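Cytochrome P450 monooxygenase (Rhodococcus sp. ECU0066, PDB 6KBH) probably acts as a self-sufficient monooxygenase, joining a heme-binding P450 to a reductase that carries FMN and a [2Fe-2S] cluster. Local coordinates at residues R166-E178 and D437-R451. Residues are numbered along the deposited sequence; the frame is centred on the assembly and turned at random.
Sequences RFIDTGHVDLVDE and DHVWVRWDPARNPER
H172–D174 runs antiparallel to W440–R442, the short axes 5.0 Å apart at 162°, and V173 and V441 form a hydrogen-bonded pair: V441 N reaches V173 O at 3.1 Å, answered by V173 N to V441 O. The strand 418-419 flanks 440-442 on its other edge, completing a small three-stranded sheet in the P450 part of the chain. Next along the chain from R442, W443 lays its indole over G171, with G171 CA 3.4 Å from the centroid of the six-membered ring. Its chi1 of 73° sets CG between the backbone N and carbonyl carbon, turning the ring back against the loop 167-171, where NE1 gives a weak bond to I168 O and V173 CG1 meets the ring edge. A leucine in place of W443 would probably lose the ring face that G171 CA packs on and leave I168 O without its indole donor. At the other end D174 does double duty. Its CB sits over the W440 six-membered ring, while CG, anti to the backbone N (chi1 172°), carries the carboxylate to V439 N, 2.8 Å from OD1. OD2 N-caps helix 175-180 by accepting from D177 N at 2.8 Å, and takes a weak bond from H438 ND1. On the side of V173 and V441, L175 and V439 join V441 in packing against helix 284-300, L175 CB lying 3.5 Å from V439 CG1. The buried D174 carboxylate thus gathers three N-H donors, which probably favours its charged form despite the D177 carboxylate close by, and ties the helix start to H438 and V439 just before strand 440-442.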
loop_
_atom_site.group_PDB
_atom_site.type_symbol
_atom_site.label_atom_id
_atom_site.label_comp_id
_atom_site.label_asym_id
_atom_site.label_seq_id
_atom_site.Cartn_x
_atom_site.Cartn_y
_atom_site.Cartn_z
ATOM N N ARG A 166 10.558 -26.791 -11.670
ATOM C CA ARG A 166 10.469 -27.701 -12.807
ATOM C C ARG A 166 11.384 -27.252 -13.937
ATOM O O ARG A 166 11.995 -28.083 -14.619
ATOM C CB ARG A 166 9.025 -27.796 -13.295
ATOM C CG ARG A 166 8.027 -28.069 -12.194
ATOM C CD ARG A 166 6.651 -28.359 -12.758
ATOM N NE ARG A 166 5.643 -28.394 -11.703
ATOM C CZ ARG A 166 4.385 -28.778 -11.884
ATOM N NH1 ARG A 166 3.971 -29.163 -13.084
ATOM N NH2 ARG A 166 3.540 -28.778 -10.863
ATOM N N PHE A 167 11.493 -25.940 -14.143
ATOM C CA PHE A 167 12.286 -25.369 -15.223
ATOM C C PHE A 167 13.535 -24.657 -14.712
ATOM O O PHE A 167 14.145 -23.879 -15.450
ATOM C CB PHE A 167 11.408 -24.436 -16.066
ATOM C CG PHE A 167 10.718 -23.341 -15.279
ATOM C CD1 PHE A 167 11.435 -22.428 -14.518
ATOM C CD2 PHE A 167 9.337 -23.234 -15.303
ATOM C CE1 PHE A 167 10.787 -21.431 -13.802
ATOM C CE2 PHE A 167 8.684 -22.243 -14.590
ATOM C CZ PHE A 167 9.406 -21.341 -13.843
ATOM N N ILE A 168 13.939 -24.932 -13.469
ATOM C CA ILE A 168 15.027 -24.192 -12.830
ATOM C C ILE A 168 16.363 -24.453 -13.515
ATOM O O ILE A 168 17.221 -23.563 -13.582
ATOM C CB ILE A 168 15.089 -24.560 -11.339
ATOM C CG1 ILE A 168 16.382 -24.062 -10.694
ATOM C CG2 ILE A 168 15.052 -26.053 -11.177
ATOM C CD1 ILE A 168 16.462 -22.590 -10.581
ATOM N N ASP A 169 16.572 -25.661 -14.026
ATOM C CA ASP A 169 17.879 -26.075 -14.511
ATOM C C ASP A 169 18.022 -25.966 -16.022
ATOM O O ASP A 169 19.081 -26.312 -16.556
ATOM C CB ASP A 169 18.163 -27.509 -14.059
ATOM C CG ASP A 169 18.347 -27.617 -12.556
ATOM O OD1 ASP A 169 18.917 -26.679 -11.960
ATOM O OD2 ASP A 169 17.919 -28.633 -11.969
ATOM N N THR A 170 16.994 -25.487 -16.725
ATOM C CA THR A 170 17.047 -25.439 -18.183
ATOM C C THR A 170 17.841 -24.246 -18.701
ATOM O O THR A 170 18.430 -24.325 -19.784
ATOM C CB THR A 170 15.632 -25.398 -18.763
ATOM O OG1 THR A 170 15.008 -24.157 -18.415
ATOM C CG2 THR A 170 14.798 -26.548 -18.219
ATOM N N GLY A 171 17.871 -23.143 -17.956
ATOM C CA GLY A 171 18.436 -21.914 -18.468
ATOM C C GLY A 171 17.572 -21.205 -19.482
ATOM O O GLY A 171 18.036 -20.244 -20.104
ATOM N N HIS A 172 16.328 -21.646 -19.665
ATOM C CA HIS A 172 15.490 -21.173 -20.759
ATOM C C HIS A 172 14.056 -21.605 -20.490
ATOM O O HIS A 172 13.799 -22.795 -20.278
ATOM C CB HIS A 172 16.002 -21.735 -22.092
ATOM C CG HIS A 172 14.971 -21.775 -23.177
ATOM N ND1 HIS A 172 14.178 -22.878 -23.409
ATOM C CD2 HIS A 172 14.619 -20.857 -24.107
ATOM C CE1 HIS A 172 13.374 -22.633 -24.428
ATOM N NE2 HIS A 172 13.622 -21.414 -24.870
ATOM N N VAL A 173 13.129 -20.646 -20.499
ATOM C CA VAL A 173 11.733 -20.924 -20.179
ATOM C C VAL A 173 10.893 -19.771 -20.699
ATOM O O VAL A 173 11.351 -18.628 -20.755
ATOM C CB VAL A 173 11.539 -21.129 -18.652
ATOM C CG1 VAL A 173 12.093 -19.953 -17.885
ATOM C CG2 VAL A 173 10.073 -21.329 -18.299
ATOM N N ASP A 174 9.660 -20.076 -21.105
ATOM C CA ASP A 174 8.619 -19.061 -21.194
ATOM C C ASP A 174 7.982 -18.954 -19.821
ATOM O O ASP A 174 7.250 -19.855 -19.397
ATOM C CB ASP A 174 7.560 -19.390 -22.238
ATOM C CG ASP A 174 6.388 -18.428 -22.176
ATOM O OD1 ASP A 174 6.643 -17.205 -22.148
ATOM O OD2 ASP A 174 5.225 -18.883 -22.148
ATOM N N LEU A 175 8.264 -17.856 -19.125
ATOM C CA LEU A 175 7.700 -17.671 -17.796
ATOM C C LEU A 175 6.176 -17.743 -17.831
ATOM O O LEU A 175 5.564 -18.389 -16.973
ATOM C CB LEU A 175 8.183 -16.341 -17.217
ATOM C CG LEU A 175 9.682 -16.152 -16.966
ATOM C CD1 LEU A 175 9.989 -14.747 -16.468
ATOM C CD2 LEU A 175 10.211 -17.195 -15.992
ATOM N N VAL A 176 5.557 -17.148 -18.858
ATOM C CA VAL A 176 4.097 -17.047 -18.920
ATOM C C VAL A 176 3.456 -18.430 -18.852
ATOM O O VAL A 176 2.719 -18.747 -17.913
ATOM C CB VAL A 176 3.657 -16.295 -20.189
ATOM C CG1 VAL A 176 2.136 -16.317 -20.323
ATOM C CG2 VAL A 176 4.168 -14.866 -20.174
ATOM N N ASP A 177 3.742 -19.279 -19.842
ATOM C CA ASP A 177 3.022 -20.544 -19.960
ATOM C C ASP A 177 3.374 -21.500 -18.829
ATOM O O ASP A 177 2.497 -22.194 -18.302
ATOM C CB ASP A 177 3.313 -21.197 -21.309
ATOM C CG ASP A 177 2.458 -20.635 -22.423
ATOM O OD1 ASP A 177 1.309 -20.228 -22.146
ATOM O OD2 ASP A 177 2.936 -20.606 -23.574
ATOM N N GLU A 178 4.647 -21.561 -18.447
ATOM C CA GLU A 178 5.064 -22.544 -17.457
ATOM C C GLU A 178 4.917 -22.049 -16.025
ATOM O O GLU A 178 4.751 -22.869 -15.113
ATOM C CB GLU A 178 6.513 -22.974 -17.713
ATOM C CG GLU A 178 6.790 -23.430 -19.145
ATOM C CD GLU A 178 5.895 -24.578 -19.597
ATOM O OE1 GLU A 178 5.513 -25.419 -18.753
ATOM O OE2 GLU A 178 5.577 -24.642 -20.804
ATOM N N ASP A 437 1.674 -12.633 -24.538
ATOM C CA ASP A 437 1.468 -14.058 -24.762
ATOM C C ASP A 437 2.615 -14.864 -24.172
ATOM O O ASP A 437 2.407 -15.959 -23.636
ATOM C CB ASP A 437 1.330 -14.339 -26.260
ATOM C CG ASP A 437 0.112 -13.676 -26.863
ATOM O OD1 ASP A 437 -0.855 -13.424 -26.116
ATOM O OD2 ASP A 437 0.120 -13.411 -28.082
ATOM N N HIS A 438 3.833 -14.332 -24.255
ATOM C CA HIS A 438 5.011 -15.023 -23.761
ATOM C C HIS A 438 6.045 -14.005 -23.312
ATOM O O HIS A 438 6.123 -12.896 -23.847
ATOM C CB HIS A 438 5.639 -15.930 -24.826
ATOM C CG HIS A 438 4.671 -16.872 -25.466
ATOM N ND1 HIS A 438 4.004 -17.847 -24.759
ATOM C CD2 HIS A 438 4.252 -16.981 -26.749
ATOM C CE1 HIS A 438 3.217 -18.521 -25.578
ATOM N NE2 HIS A 438 3.349 -18.016 -26.792
ATOM N N VAL A 439 6.837 -14.399 -22.321
ATOM C CA VAL A 439 8.088 -13.728 -22.000
ATOM C C VAL A 439 9.159 -14.815 -21.941
ATOM O O VAL A 439 9.017 -15.800 -21.206
ATOM C CB VAL A 439 7.995 -12.893 -20.703
ATOM C CG1 VAL A 439 8.254 -13.694 -19.448
ATOM C CG2 VAL A 439 8.923 -11.694 -20.768
ATOM N N TRP A 440 10.167 -14.697 -22.799
ATOM C CA TRP A 440 11.184 -15.727 -22.962
ATOM C C TRP A 440 12.456 -15.260 -22.271
ATOM O O TRP A 440 12.974 -14.181 -22.577
ATOM C CB TRP A 440 11.439 -16.020 -24.440
ATOM C CG TRP A 440 10.282 -16.689 -25.133
ATOM C CD1 TRP A 440 9.369 -16.099 -25.959
ATOM C CD2 TRP A 440 9.917 -18.076 -25.059
ATOM N NE1 TRP A 440 8.459 -17.028 -26.401
ATOM C CE2 TRP A 440 8.773 -18.249 -25.865
ATOM C CE3 TRP A 440 10.446 -19.184 -24.390
ATOM C CZ2 TRP A 440 8.148 -19.487 -26.019
ATOM C CZ3 TRP A 440 9.826 -20.414 -24.548
ATOM C CH2 TRP A 440 8.688 -20.553 -25.354
ATOM N N VAL A 441 12.952 -16.067 -21.340
ATOM C CA VAL A 441 14.064 -15.673 -20.487
ATOM C C VAL A 441 15.134 -16.754 -20.514
ATOM O O VAL A 441 14.833 -17.953 -20.479
ATOM C CB VAL A 441 13.600 -15.398 -19.041
ATOM C CG1 VAL A 441 12.669 -14.199 -19.009
ATOM C CG2 VAL A 441 12.910 -16.611 -18.467
ATOM N N ARG A 442 16.385 -16.319 -20.592
ATOM C CA ARG A 442 17.550 -17.179 -20.478
ATOM C C ARG A 442 18.245 -16.923 -19.146
ATOM O O ARG A 442 18.073 -15.873 -18.524
ATOM C CB ARG A 442 18.529 -16.932 -21.632
ATOM C CG ARG A 442 19.269 -15.621 -21.473
ATOM C CD ARG A 442 20.507 -15.486 -22.345
ATOM N NE ARG A 442 20.264 -15.816 -23.741
ATOM C CZ ARG A 442 20.488 -14.979 -24.748
ATOM N NH1 ARG A 442 20.947 -13.757 -24.507
ATOM N NH2 ARG A 442 20.244 -15.358 -25.994
ATOM N N TRP A 443 19.028 -17.907 -18.711
ATOM C CA TRP A 443 19.937 -17.737 -17.584
ATOM C C TRP A 443 20.971 -18.852 -17.633
ATOM O O TRP A 443 20.828 -19.826 -18.376
ATOM C CB TRP A 443 19.199 -17.728 -16.238
ATOM C CG TRP A 443 18.689 -19.064 -15.805
ATOM C CD1 TRP A 443 19.320 -19.969 -15.001
ATOM C CD2 TRP A 443 17.430 -19.644 -16.147
ATOM N NE1 TRP A 443 18.530 -21.080 -14.826
ATOM C CE2 TRP A 443 17.362 -20.902 -15.519
ATOM C CE3 TRP A 443 16.352 -19.221 -16.928
ATOM C CZ2 TRP A 443 16.261 -21.738 -15.653
ATOM C CZ3 TRP A 443 15.266 -20.051 -17.055
ATOM C CH2 TRP A 443 15.224 -21.295 -16.424
ATOM N N ASP A 444 22.024 -18.690 -16.832
ATOM C CA ASP A 444 23.088 -19.683 -16.750
ATOM C C ASP A 444 22.748 -20.685 -15.654
ATOM O O ASP A 444 22.814 -20.331 -14.466
ATOM C CB ASP A 444 24.425 -19.011 -16.467
ATOM C CG ASP A 444 25.604 -19.949 -16.650
ATOM O OD1 ASP A 444 25.385 -21.164 -16.844
ATOM O OD2 ASP A 444 26.754 -19.468 -16.603
ATOM N N PRO A 445 22.400 -21.931 -15.988
ATOM C CA PRO A 445 21.928 -22.858 -14.942
ATOM C C PRO A 445 22.983 -23.211 -13.909
ATOM O O PRO A 445 22.672 -23.253 -12.714
ATOM C CB PRO A 445 21.484 -24.092 -15.743
ATOM C CG PRO A 445 21.291 -23.599 -17.145
ATOM C CD PRO A 445 22.313 -22.525 -17.331
ATOM N N ALA A 446 24.221 -23.492 -14.327
ATOM C CA ALA A 446 25.252 -23.854 -13.357
ATOM C C ALA A 446 25.453 -22.756 -12.322
ATOM O O ALA A 446 25.785 -23.042 -11.165
ATOM C CB ALA A 446 26.568 -24.157 -14.071
ATOM N N ARG A 447 25.224 -21.506 -12.715
ATOM C CA ARG A 447 25.550 -20.321 -11.937
ATOM C C ARG A 447 24.459 -19.920 -10.948
ATOM O O ARG A 447 24.602 -18.891 -10.278
ATOM C CB ARG A 447 25.845 -19.165 -12.898
ATOM C CG ARG A 447 26.440 -17.914 -12.289
ATOM C CD ARG A 447 26.889 -16.997 -13.389
ATOM N NE ARG A 447 28.102 -17.515 -14.004
ATOM C CZ ARG A 447 29.294 -16.944 -13.881
ATOM N NH1 ARG A 447 29.422 -15.826 -13.183
ATOM N NH2 ARG A 447 30.355 -17.482 -14.467
ATOM N N ASN A 448 23.376 -20.688 -10.838
ATOM C CA ASN A 448 22.369 -20.383 -9.836
ATOM C C ASN A 448 23.043 -20.233 -8.475
ATOM O O ASN A 448 23.784 -21.136 -8.057
ATOM C CB ASN A 448 21.300 -21.479 -9.743
ATOM C CG ASN A 448 20.651 -21.803 -11.076
ATOM O OD1 ASN A 448 20.397 -22.969 -11.384
ATOM N ND2 ASN A 448 20.365 -20.780 -11.865
ATOM N N PRO A 449 22.835 -19.121 -7.765
ATOM C CA PRO A 449 23.298 -19.061 -6.369
ATOM C C PRO A 449 22.709 -20.175 -5.526
ATOM O O PRO A 449 23.246 -20.488 -4.456
ATOM C CB PRO A 449 22.815 -17.684 -5.892
ATOM C CG PRO A 449 22.518 -16.907 -7.142
ATOM C CD PRO A 449 22.060 -17.926 -8.141
ATOM N N GLU A 450 21.637 -20.802 -6.014
ATOM C CA GLU A 450 20.872 -21.762 -5.234
ATOM C C GLU A 450 21.652 -23.049 -4.982
ATOM O O GLU A 450 21.614 -23.591 -3.871
ATOM C CB GLU A 450 19.566 -22.057 -5.966
ATOM C CG GLU A 450 18.665 -23.070 -5.305
ATOM C CD GLU A 450 17.704 -23.681 -6.295
ATOM O OE1 GLU A 450 16.813 -22.954 -6.781
ATOM O OE2 GLU A 450 17.849 -24.884 -6.595
ATOM N N ARG A 451 22.362 -23.559 -5.994
ATOM C CA ARG A 451 22.997 -24.865 -5.862
ATOM C C ARG A 451 24.217 -24.843 -4.953
ATOM O O ARG A 451 24.640 -25.903 -4.478
ATOM C CB ARG A 451 23.389 -25.406 -7.234
ATOM C CG ARG A 451 22.364 -26.354 -7.819
ATOM C CD ARG A 451 22.925 -27.074 -9.022
ATOM N NE ARG A 451 22.537 -26.426 -10.267
ATOM C CZ ARG A 451 23.301 -26.382 -11.351
ATOM N NH1 ARG A 451 24.503 -26.941 -11.347
ATOM N NH2 ARG A 451 22.858 -25.777 -12.440
#